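Local structure of translation initiation inhibitor (Streptococcus pyogenes, 2EWC) at residues 63-73 with 92-103. The protein is of unknown function but belongs to the highly conserved YjgF family and is a putative translation initiation inhibitor. Residues are numbered along the deposited sequence; the frame is centred on the assembly and turned at random.
Sequences VVQMDCLFRDV and PARKSIQTEFAH
Cys68 and Lys95 meet at the middle of two parallel strands, 63-70 and 93-98, which helix 76-87 joins into a beta-alpha-beta crossover at one border of the chain's mixed sheet. The pairing illustrates how parallel strands satisfy their backbones: amides and carbonyls alternate in reaching across, from Ala93 N on Val64 O to Thr99 N on Phe70 O. The bonds straighten after the first two, Phe70 N to Ile97 O reaching 165° at the hydrogen, whereas those of Ala93 N and Met66 N are more bent. Strand 112-119 pairs with the other side of 63-70, where Val64 and Gln65 form a classic beta bulge opposite Val117.

On the face carrying Gln65, Asp67 and Lys95, Asp67 OD1 is gripped twice. Gln65 NE2 approaches Asp67 OD1 from one face of the carboxylate at 2.7 Å, and Lys95 NZ approaches the same Asp67 OD1 from the opposite face at 2.9 Å. Lys95 NZ also bridges to Asp67 and Asp115 of a neighbouring subunit, so these buried charges probably neutralise one another across the interface. Leu69 CD2 packs on Ile97 CB, its side chain running alongside.

Past the strands, Arg71 NH2 donates to His103 O while Phe101 CD2 lies over one guanidinium face; Arg71 NE donates to Leu110 O. Arg71 NH1 makes a long salt bridge to Glu100 OE1 (3.3 Å), reinforced by two waters. Gln98 NE2 and Glu100 OE2 pair with Glu100 and Gln98, respectively, of another subunit. Gln98 runs out extended, CG anti to the backbone N (chi1 -174°), carrying its amide to Val73 just beyond strand 63-70: Gln98 OE1 offers an in-plane lone pair to Val73 N at 2.9 Å, in a nearly straight bond of 170°.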
ATOM      1  N   VAL B  63      -6.490  38.247   7.685  1.00 26.93           N
ATOM      2  CA  VAL B  63      -6.048  37.612   6.443  1.00 26.72           C
ATOM      3  C   VAL B  63      -6.438  36.131   6.371  1.00 27.28           C
ATOM      4  O   VAL B  63      -6.109  35.352   7.260  1.00 27.15           O
ATOM      5  CB  VAL B  63      -4.548  37.804   6.201  1.00 27.19           C
ATOM      6  CG1 VAL B  63      -4.132  37.128   4.858  1.00 25.89           C
ATOM      7  CG2 VAL B  63      -4.229  39.285   6.144  1.00 24.44           C
ATOM      8  N   VAL B  64      -7.156  35.764   5.309  1.00 27.13           N
ATOM      9  CA  VAL B  64      -7.684  34.411   5.157  1.00 26.78           C
ATOM     10  C   VAL B  64      -6.861  33.535   4.211  1.00 27.08           C
ATOM     11  O   VAL B  64      -6.831  32.307   4.378  1.00 26.92           O
ATOM     12  CB  VAL B  64      -9.209  34.384   4.762  1.00 26.66           C
ATOM     13  CG1 VAL B  64     -10.059  35.113   5.812  1.00 27.41           C
ATOM     14  CG2 VAL B  64      -9.472  34.964   3.367  1.00 27.99           C
ATOM     15  N   GLN B  65      -6.177  34.150   3.251  1.00 26.70           N
ATOM     16  CA  GLN B  65      -5.442  33.385   2.230  1.00 28.01           C
ATOM     17  C   GLN B  65      -4.277  34.211   1.717  1.00 28.06           C
ATOM     18  O   GLN B  65      -4.399  35.418   1.578  1.00 28.04           O
ATOM     19  CB  GLN B  65      -6.365  32.946   1.064  1.00 27.37           C
ATOM     20  CG  GLN B  65      -5.790  31.814   0.207  1.00 29.24           C
ATOM     21  CD  GLN B  65      -4.838  32.325  -0.873  1.00 32.85           C
ATOM     22  OE1 GLN B  65      -4.928  33.482  -1.277  1.00 34.55           O
ATOM     23  NE2 GLN B  65      -3.920  31.461  -1.342  1.00 33.40           N
HETATM   24  N   MSE B  66      -3.152  33.554   1.446  1.00 29.31           N
HETATM   25  CA  MSE B  66      -1.917  34.243   1.066  1.00 29.84           C
HETATM   26  C   MSE B  66      -1.225  33.414   0.010  1.00 30.85           C
HETATM   27  O   MSE B  66      -1.087  32.214   0.179  1.00 31.24           O
HETATM   28  CB  MSE B  66      -1.001  34.331   2.282  1.00 30.45           C
HETATM   29  CG  MSE B  66      -0.457  35.711   2.594  1.00 33.13           C
HETATM   30 SE   MSE B  66       0.284  35.895   4.249  1.00 26.88          SE
HETATM   31  CE  MSE B  66       1.097  34.341   4.464  1.00 29.68           C
ATOM     32  N   ASP B  67      -0.808  34.043  -1.086  1.00 31.19           N
ATOM     33  CA  ASP B  67       0.045  33.384  -2.076  1.00 32.67           C
ATOM     34  C   ASP B  67       1.452  33.949  -1.886  1.00 31.87           C
ATOM     35  O   ASP B  67       1.611  35.165  -1.868  1.00 31.73           O
ATOM     36  CB  ASP B  67      -0.453  33.664  -3.498  1.00 32.71           C
ATOM     37  CG  ASP B  67      -1.616  32.779  -3.894  1.00 37.52           C
ATOM     38  OD1 ASP B  67      -1.956  31.859  -3.127  1.00 41.48           O
ATOM     39  OD2 ASP B  67      -2.199  32.984  -4.985  1.00 44.29           O
ATOM     40  N   CYS B  68       2.445  33.082  -1.709  1.00 31.15           N
ATOM     41  CA  CYS B  68       3.820  33.548  -1.463  1.00 31.11           C
ATOM     42  C   CYS B  68       4.700  33.228  -2.651  1.00 29.79           C
ATOM     43  O   CYS B  68       4.774  32.072  -3.080  1.00 29.67           O
ATOM     44  CB  CYS B  68       4.382  32.911  -0.196  1.00 31.91           C
ATOM     45  SG  CYS B  68       3.183  32.909   1.187  1.00 38.97           S
ATOM     46  N   LEU B  69       5.343  34.248  -3.213  1.00 28.18           N
ATOM     47  CA  LEU B  69       6.146  34.049  -4.424  1.00 27.16           C
ATOM     48  C   LEU B  69       7.635  34.151  -4.080  1.00 25.99           C
ATOM     49  O   LEU B  69       8.079  35.173  -3.571  1.00 25.16           O
ATOM     50  CB  LEU B  69       5.788  35.083  -5.510  1.00 26.04           C
ATOM     51  CG  LEU B  69       4.352  35.191  -6.066  1.00 29.12           C
ATOM     52  CD1 LEU B  69       4.267  36.214  -7.223  1.00 28.62           C
ATOM     53  CD2 LEU B  69       3.818  33.865  -6.535  1.00 27.10           C
ATOM     54  N   PHE B  70       8.406  33.115  -4.400  1.00 24.82           N
ATOM     55  CA  PHE B  70       9.820  33.077  -4.036  1.00 25.16           C
ATOM     56  C   PHE B  70      10.658  32.932  -5.296  1.00 25.73           C
ATOM     57  O   PHE B  70      10.320  32.135  -6.186  1.00 25.51           O
ATOM     58  CB  PHE B  70      10.149  31.842  -3.195  1.00 24.24           C
ATOM     59  CG  PHE B  70       9.529  31.809  -1.815  1.00 25.13           C
ATOM     60  CD1 PHE B  70      10.291  32.162  -0.690  1.00 24.11           C
ATOM     61  CD2 PHE B  70       8.237  31.338  -1.632  1.00 24.13           C
ATOM     62  CE1 PHE B  70       9.753  32.121   0.580  1.00 26.43           C
ATOM     63  CE2 PHE B  70       7.680  31.275  -0.348  1.00 26.35           C
ATOM     64  CZ  PHE B  70       8.434  31.679   0.762  1.00 26.59           C
ATOM     65  N   ARG B  71      11.782  33.632  -5.353  1.00 25.73           N
ATOM     66  CA  ARG B  71      12.777  33.316  -6.375  1.00 26.89           C
ATOM     67  C   ARG B  71      13.384  31.914  -6.096  1.00 26.85           C
ATOM     68  O   ARG B  71      13.733  31.186  -7.033  1.00 26.45           O
ATOM     69  CB  ARG B  71      13.871  34.393  -6.397  1.00 26.63           C
ATOM     70  CG  ARG B  71      14.902  34.234  -7.502  1.00 27.73           C
ATOM     71  CD  ARG B  71      15.898  35.410  -7.477  1.00 28.15           C
ATOM     72  NE  ARG B  71      15.277  36.699  -7.831  1.00 28.91           N
ATOM     73  CZ  ARG B  71      15.042  37.132  -9.070  1.00 29.33           C
ATOM     74  NH1 ARG B  71      15.366  36.378 -10.134  1.00 27.55           N
ATOM     75  NH2 ARG B  71      14.501  38.346  -9.245  1.00 25.76           N
ATOM     76  N   ASP B  72      13.504  31.568  -4.806  1.00 26.55           N
ATOM     77  CA  ASP B  72      14.002  30.266  -4.328  1.00 26.60           C
ATOM     78  C   ASP B  72      12.997  29.743  -3.300  1.00 26.32           C
ATOM     79  O   ASP B  72      13.033  30.170  -2.144  1.00 25.94           O
ATOM     80  CB  ASP B  72      15.414  30.388  -3.681  1.00 26.75           C
ATOM     81  CG  ASP B  72      15.985  29.026  -3.206  1.00 29.81           C
ATOM     82  OD1 ASP B  72      15.295  27.987  -3.332  1.00 32.20           O
ATOM     83  OD2 ASP B  72      17.145  28.977  -2.704  1.00 33.51           O
ATOM     84  N   VAL B  73      12.123  28.828  -3.719  1.00 25.52           N
ATOM     85  CA  VAL B  73      11.055  28.322  -2.860  1.00 26.16           C
ATOM     86  C   VAL B  73      11.587  27.577  -1.616  1.00 25.97           C
ATOM     87  O   VAL B  73      10.880  27.439  -0.619  1.00 26.09           O
ATOM     88  CB  VAL B  73      10.049  27.450  -3.666  1.00 26.06           C
ATOM     89  CG1 VAL B  73      10.643  26.081  -4.017  1.00 25.38           C
ATOM     90  CG2 VAL B  73       8.725  27.320  -2.915  1.00 27.97           C
ATOM     91  N   PRO B  92      -3.357  32.249   7.972  1.00 28.18           N
ATOM     92  CA  PRO B  92      -4.170  32.018   6.775  1.00 28.15           C
ATOM     93  C   PRO B  92      -3.881  30.673   6.081  1.00 27.87           C
ATOM     94  O   PRO B  92      -2.847  30.028   6.349  1.00 26.57           O
ATOM     95  CB  PRO B  92      -3.769  33.164   5.862  1.00 28.23           C
ATOM     96  CG  PRO B  92      -2.348  33.424   6.215  1.00 29.24           C
ATOM     97  CD  PRO B  92      -2.255  33.193   7.705  1.00 28.65           C
ATOM     98  N   ALA B  93      -4.815  30.242   5.229  1.00 27.69           N
ATOM     99  CA  ALA B  93      -4.519  29.199   4.243  1.00 27.74           C
ATOM    100  C   ALA B  93      -3.461  29.794   3.323  1.00 27.98           C
ATOM    101  O   ALA B  93      -3.475  31.003   3.073  1.00 27.44           O
ATOM    102  CB  ALA B  93      -5.744  28.853   3.459  1.00 26.82           C
ATOM    103  N   ARG B  94      -2.532  28.980   2.831  1.00 28.69           N
ATOM    104  CA  ARG B  94      -1.575  29.505   1.869  1.00 29.88           C
ATOM    105  C   ARG B  94      -1.147  28.519   0.799  1.00 30.07           C
ATOM    106  O   ARG B  94      -1.431  27.318   0.871  1.00 30.59           O
ATOM    107  CB  ARG B  94      -0.334  30.086   2.573  1.00 30.37           C
ATOM    108  CG  ARG B  94       0.718  29.066   2.851  1.00 34.17           C
ATOM    109  CD  ARG B  94       2.058  29.691   3.234  1.00 38.97           C
ATOM    110  NE  ARG B  94       2.177  29.744   4.686  1.00 43.03           N
ATOM    111  CZ  ARG B  94       2.877  28.893   5.435  1.00 43.98           C
ATOM    112  NH1 ARG B  94       3.578  27.897   4.901  1.00 44.83           N
ATOM    113  NH2 ARG B  94       2.878  29.058   6.742  1.00 44.73           N
ATOM    114  N   LYS B  95      -0.444  29.051  -0.189  1.00 29.58           N
ATOM    115  CA  LYS B  95       0.380  28.235  -1.056  1.00 29.43           C
ATOM    116  C   LYS B  95       1.641  29.027  -1.394  1.00 28.67           C
ATOM    117  O   LYS B  95       1.644  30.260  -1.291  1.00 28.48           O
ATOM    118  CB  LYS B  95      -0.389  27.826  -2.324  1.00 30.05           C
ATOM    119  CG  LYS B  95      -0.738  28.934  -3.243  1.00 29.03           C
ATOM    120  CD  LYS B  95      -1.053  28.327  -4.633  1.00 33.96           C
ATOM    121  CE  LYS B  95      -1.608  29.355  -5.597  1.00 34.15           C
ATOM    122  NZ  LYS B  95      -2.886  29.910  -5.040  1.00 37.18           N
ATOM    123  N   SER B  96       2.699  28.320  -1.772  1.00 26.97           N
ATOM    124  CA  SER B  96       3.965  28.953  -2.145  1.00 27.69           C
ATOM    125  C   SER B  96       4.338  28.523  -3.577  1.00 28.07           C
ATOM    126  O   SER B  96       4.050  27.401  -3.995  1.00 27.26           O
ATOM    127  CB  SER B  96       5.069  28.529  -1.170  1.00 26.98           C
ATOM    128  OG  SER B  96       4.740  28.951   0.152  1.00 31.18           O
ATOM    129  N   ILE B  97       4.959  29.421  -4.324  1.00 28.62           N
ATOM    130  CA  ILE B  97       5.302  29.192  -5.738  1.00 29.67           C
ATOM    131  C   ILE B  97       6.705  29.747  -5.965  1.00 28.89           C
ATOM    132  O   ILE B  97       7.067  30.789  -5.414  1.00 28.73           O
ATOM    133  CB  ILE B  97       4.298  29.948  -6.640  1.00 30.85           C
ATOM    134  CG1 ILE B  97       2.946  29.267  -6.613  1.00 32.04           C
ATOM    135  CG2 ILE B  97       4.754  30.092  -8.121  1.00 30.75           C
ATOM    136  CD1 ILE B  97       1.839  30.311  -6.831  1.00 35.32           C
ATOM    137  N   GLN B  98       7.493  29.065  -6.779  1.00 28.94           N
ATOM    138  CA  GLN B  98       8.759  29.622  -7.223  1.00 28.65           C
ATOM    139  C   GLN B  98       8.528  30.279  -8.569  1.00 29.79           C
ATOM    140  O   GLN B  98       7.927  29.684  -9.452  1.00 31.73           O
ATOM    141  CB  GLN B  98       9.832  28.545  -7.342  1.00 28.43           C
ATOM    142  CG  GLN B  98      11.229  29.107  -7.657  1.00 27.22           C
ATOM    143  CD  GLN B  98      12.334  28.077  -7.453  1.00 28.72           C
ATOM    144  OE1 GLN B  98      12.644  27.697  -6.321  1.00 28.93           O
ATOM    145  NE2 GLN B  98      12.935  27.621  -8.553  1.00 27.47           N
ATOM    146  N   THR B  99       8.994  31.505  -8.732  1.00 30.13           N
ATOM    147  CA  THR B  99       8.837  32.190 -10.012  1.00 30.14           C
ATOM    148  C   THR B  99      10.002  33.161 -10.239  1.00 30.85           C
ATOM    149  O   THR B  99      10.626  33.667  -9.290  1.00 31.91           O
ATOM    150  CB  THR B  99       7.456  32.908 -10.103  1.00 29.98           C
ATOM    151  OG1 THR B  99       7.329  33.597 -11.365  1.00 27.90           O
ATOM    152  CG2 THR B  99       7.304  33.915  -8.941  1.00 27.07           C
ATOM    153  N   GLU B 100      10.296  33.427 -11.498  1.00 31.22           N
ATOM    154  CA  GLU B 100      11.148  34.543 -11.835  1.00 31.63           C
ATOM    155  C   GLU B 100      10.308  35.783 -11.612  1.00 30.55           C
ATOM    156  O   GLU B 100       9.078  35.697 -11.549  1.00 30.26           O
ATOM    157  CB  GLU B 100      11.591  34.469 -13.298  1.00 32.70           C
ATOM    158  CG  GLU B 100      12.490  33.270 -13.579  1.00 38.12           C
ATOM    159  CD  GLU B 100      13.757  33.295 -12.725  1.00 44.06           C
ATOM    160  OE1 GLU B 100      14.355  34.383 -12.558  1.00 45.39           O
ATOM    161  OE2 GLU B 100      14.140  32.228 -12.204  1.00 47.31           O
ATOM    162  N   PHE B 101      10.981  36.918 -11.502  1.00 28.97           N
ATOM    163  CA  PHE B 101      10.347  38.212 -11.371  1.00 28.88           C
ATOM    164  C   PHE B 101      10.849  39.095 -12.506  1.00 29.09           C
ATOM    165  O   PHE B 101      11.969  38.899 -12.995  1.00 28.57           O
ATOM    166  CB  PHE B 101      10.731  38.851 -10.028  1.00 28.66           C
ATOM    167  CG  PHE B 101      10.201  38.105  -8.814  1.00 28.75           C
ATOM    168  CD1 PHE B 101       8.849  38.014  -8.574  1.00 29.53           C
ATOM    169  CD2 PHE B 101      11.069  37.478  -7.932  1.00 27.90           C
ATOM    170  CE1 PHE B 101       8.353  37.323  -7.470  1.00 30.51           C
ATOM    171  CE2 PHE B 101      10.588  36.815  -6.806  1.00 29.51           C
ATOM    172  CZ  PHE B 101       9.229  36.728  -6.580  1.00 29.09           C
ATOM    173  N   ALA B 102      10.041  40.079 -12.905  1.00 29.14           N
ATOM    174  CA  ALA B 102      10.480  41.099 -13.876  1.00 29.82           C
ATOM    175  C   ALA B 102      11.402  42.130 -13.209  1.00 29.58           C
ATOM    176  O   ALA B 102      11.259  43.329 -13.413  1.00 29.83           O
ATOM    177  CB  ALA B 102       9.267  41.789 -14.544  1.00 29.49           C
ATOM    178  N   HIS B 103      12.341  41.643 -12.395  0.50 29.66           N
ATOM    179  CA  HIS B 103      13.351  42.467 -11.732  0.50 29.10           C
ATOM    180  C   HIS B 103      14.551  41.562 -11.487  0.50 29.06           C
ATOM    181  O   HIS B 103      14.390  40.360 -11.265  0.50 29.24           O
ATOM    182  CB  HIS B 103      12.820  43.073 -10.416  0.50 29.24           C
ATOM    183  CG  HIS B 103      13.871  43.755  -9.583  0.50 29.24           C
ATOM    184  ND1 HIS B 103      14.072  45.120  -9.597  0.50 30.61           N
ATOM    185  CD2 HIS B 103      14.768  43.256  -8.698  0.50 28.76           C
ATOM    186  CE1 HIS B 103      15.050  45.426  -8.760  0.50 29.92           C
ATOM    187  NE2 HIS B 103      15.494  44.311  -8.209  0.50 27.14           N
TER
HETATM  188  O   HOH W   1      -4.678  32.262  -4.484  1.00 59.29           O
HETATM  189  O   HOH W   2      13.180  31.748  -9.783  1.00 37.66           O
HETATM  190  O   HOH W   3      14.120  37.295 -12.333  1.00 38.79           O
HETATM  191  O   HOH W   4      16.827  33.898 -10.704  1.00 39.16           O
HETATM  192  O   HOH W   5      15.515  27.205  -6.254  1.00 31.43           O